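Long-range contact in acyl-CoA thioesterase II TesB2 (Mycobacterium marinum, PDB 3U0A), which probably hydrolyses fatty acyl-CoA thioesters to the free fatty acid and coenzyme A, as a member of the C/M/P thioester hydrolase family: residues A[11-16]-A[46-51]. Numbering follows the deposited sequence.
With NA (sodium ion), chain G; SO4 (sulfate ion), chain D.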
loop_
_atom_site.group_PDB
_atom_site.type_symbol
_atom_site.label_atom_id
_atom_site.label_comp_id
_atom_site.label_asym_id
_atom_site.label_seq_id
_atom_site.Cartn_x
_atom_site.Cartn_y
_atom_site.Cartn_z
ATOM N N LEU A 11 -12.538 -19.107 -5.520
ATOM C CA LEU A 11 -13.875 -18.551 -5.398
ATOM C C LEU A 11 -14.839 -19.491 -4.668
ATOM O O LEU A 11 -15.882 -19.057 -4.225
ATOM C CB LEU A 11 -14.415 -18.179 -6.785
ATOM C CG LEU A 11 -14.160 -16.716 -7.202
ATOM C CD1 LEU A 11 -12.689 -16.293 -7.150
ATOM C CD2 LEU A 11 -14.732 -16.542 -8.592
ATOM N N ASP A 12 -14.451 -20.749 -4.499
ATOM C CA ASP A 12 -15.298 -21.768 -3.879
ATOM C C ASP A 12 -15.224 -21.649 -2.357
ATOM O O ASP A 12 -14.264 -22.090 -1.750
ATOM C CB ASP A 12 -14.859 -23.177 -4.388
ATOM C CG ASP A 12 -15.735 -24.362 -3.832
ATOM O OD1 ASP A 12 -16.968 -24.171 -3.551
ATOM O OD2 ASP A 12 -15.185 -25.515 -3.708
ATOM N N LEU A 13 -16.226 -21.016 -1.753
ATOM C CA LEU A 13 -16.323 -20.871 -0.301
ATOM C C LEU A 13 -17.639 -21.430 0.213
ATOM O O LEU A 13 -18.679 -21.139 -0.358
ATOM C CB LEU A 13 -16.309 -19.395 0.096
ATOM C CG LEU A 13 -15.029 -18.562 0.108
ATOM C CD1 LEU A 13 -15.461 -17.181 0.610
ATOM C CD2 LEU A 13 -13.917 -19.153 0.962
ATOM N N GLU A 14 -17.601 -22.188 1.305
ATOM C CA GLU A 14 -18.807 -22.585 2.009
ATOM C C GLU A 14 -19.246 -21.460 2.938
ATOM O O GLU A 14 -18.450 -20.933 3.687
ATOM C CB GLU A 14 -18.525 -23.842 2.857
ATOM C CG GLU A 14 -19.763 -24.446 3.534
ATOM C CD GLU A 14 -19.446 -25.512 4.599
ATOM O OE1 GLU A 14 -18.243 -25.750 4.912
ATOM O OE2 GLU A 14 -20.410 -26.107 5.140
ATOM N N GLN A 15 -20.508 -21.097 2.957
ATOM C CA GLN A 15 -20.926 -20.101 3.940
ATOM C C GLN A 15 -21.504 -20.749 5.167
ATOM O O GLN A 15 -22.504 -21.405 5.095
ATOM C CB GLN A 15 -21.950 -19.154 3.363
ATOM C CG GLN A 15 -22.598 -18.219 4.371
ATOM C CD GLN A 15 -23.584 -17.321 3.680
ATOM O OE1 GLN A 15 -23.992 -17.621 2.576
ATOM N NE2 GLN A 15 -23.945 -16.218 4.292
ATOM N N LEU A 16 -20.876 -20.503 6.297
ATOM C CA LEU A 16 -21.254 -21.083 7.535
ATOM C C LEU A 16 -22.326 -20.282 8.245
ATOM O O LEU A 16 -23.093 -20.863 9.004
ATOM C CB LEU A 16 -20.042 -21.155 8.444
ATOM C CG LEU A 16 -18.868 -21.998 7.989
ATOM C CD1 LEU A 16 -17.809 -21.900 9.041
ATOM C CD2 LEU A 16 -19.323 -23.442 7.799
ATOM N N LEU A 46 -10.414 -12.135 0.426
ATOM C CA LEU A 46 -11.097 -11.109 -0.388
ATOM C C LEU A 46 -12.457 -11.584 -0.898
ATOM O O LEU A 46 -13.441 -10.836 -0.856
ATOM C CB LEU A 46 -10.247 -10.657 -1.580
ATOM C CG LEU A 46 -10.911 -9.693 -2.559
ATOM C CD1 LEU A 46 -11.229 -8.356 -1.951
ATOM C CD2 LEU A 46 -10.067 -9.487 -3.792
ATOM N N VAL A 47 -12.498 -12.837 -1.360
ATOM C CA VAL A 47 -13.724 -13.389 -1.894
ATOM C C VAL A 47 -14.794 -13.354 -0.820
ATOM O O VAL A 47 -15.942 -13.058 -1.107
ATOM C CB VAL A 47 -13.519 -14.806 -2.426
ATOM C CG1 VAL A 47 -14.857 -15.467 -2.787
ATOM C CG2 VAL A 47 -12.593 -14.762 -3.608
ATOM N N SER A 48 -14.399 -13.626 0.418
ATOM C CA SER A 48 -15.300 -13.510 1.572
ATOM C C SER A 48 -15.853 -12.107 1.781
ATOM O O SER A 48 -17.010 -11.919 2.181
ATOM C CB SER A 48 -14.546 -13.892 2.836
ATOM O OG SER A 48 -14.620 -15.281 3.037
ATOM N N ALA A 49 -14.983 -11.126 1.584
ATOM C CA ALA A 49 -15.375 -9.753 1.669
ATOM C C ALA A 49 -16.439 -9.478 0.583
ATOM O O ALA A 49 -17.458 -8.885 0.875
ATOM C CB ALA A 49 -14.145 -8.856 1.512
ATOM N N VAL A 50 -16.183 -9.962 -0.637
ATOM C CA VAL A 50 -16.974 -9.675 -1.806
ATOM C C VAL A 50 -18.428 -10.226 -1.682
ATOM O O VAL A 50 -19.403 -9.640 -2.199
ATOM C CB VAL A 50 -16.261 -10.225 -3.054
ATOM C CG1 VAL A 50 -17.154 -10.183 -4.286
ATOM C CG2 VAL A 50 -14.996 -9.449 -3.305
ATOM N N ARG A 51 -18.573 -11.325 -0.951
ATOM C CA ARG A 51 -19.887 -11.965 -0.796
ATOM C C ARG A 51 -20.849 -11.222 0.133
ATOM O O ARG A 51 -22.062 -11.440 0.081
ATOM C CB ARG A 51 -19.705 -13.421 -0.391
ATOM C CG ARG A 51 -19.310 -14.187 -1.632
ATOM C CD ARG A 51 -19.268 -15.682 -1.515
ATOM N NE ARG A 51 -20.474 -16.295 -0.954
ATOM C CZ ARG A 51 -20.637 -17.618 -0.872
ATOM N NH1 ARG A 51 -21.775 -18.135 -0.366
ATOM N NH2 ARG A 51 -19.660 -18.432 -1.336
HETATM NA NA NA G . -20.045 -7.998 -4.334
HETATM S S SO4 D . -25.834 -12.575 3.667
HETATM O O1 SO4 D . -26.099 -11.389 4.566
HETATM O O2 SO4 D . -25.000 -12.160 2.509
HETATM O O3 SO4 D . -25.080 -13.631 4.412
HETATM O O4 SO4 D . -27.161 -13.210 3.251
HETATM O O HOH W 1 -18.327 -6.669 -5.381
#
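With CG of Leu-13 anti to its own carbonyl carbon (chi1 -77°) and CD1 anti to CA, this methyl reaches the flank of helix 34-51; Arg-51, also anti to its carbonyl carbon but bent at chi3 (51°), sends its guanidinium toward the incoming backbone. Leucine suits the first place because one methyl, CD1, can lie against two consecutive residues, 3.9 Å from CG1 of Val-47 and 3.2 Å from OG of Ser-48, whose short side chain lets it come near the serine backbone N. On the other methyl of the same valine, CG2, CD1 of Leu-11 packs at 3.9 Å, the side chains crossing at about a right angle, so the beta-branched residue offers one methyl to each leucine. Tyr-21 and Phe-78 continue the packing round Leu-13, while Cys-191 of helix 186-200 lies against Leu-11 and Val-47. The polar link is a single hydrogen bond, Arg-51 NH2 to Leu-13 O at 3.0 Å, bent (137° at the hydrogen), with the donor above the carbonyl plane. The long arginine chain runs out from the helix to that oxygen, touching Tyr-21. Gln-15 OE1 lies obliquely 3.7 Å from Arg-51 NH1, amide and guanidinium nearly perpendicular, while its NE2 bonds weakly to a sulfate. Val-50 O, with Val-53 O, binds sodium. The contact thus fastens the segment entering edge strand 14-17 to the C-terminal part of helix 34-51 in the N-terminal hot-dog domain: apolar packing inside, and on the more exposed side, by Gln-15 and Arg-51, a charged donor on a neutral carbonyl, which probably polarises that peptide group.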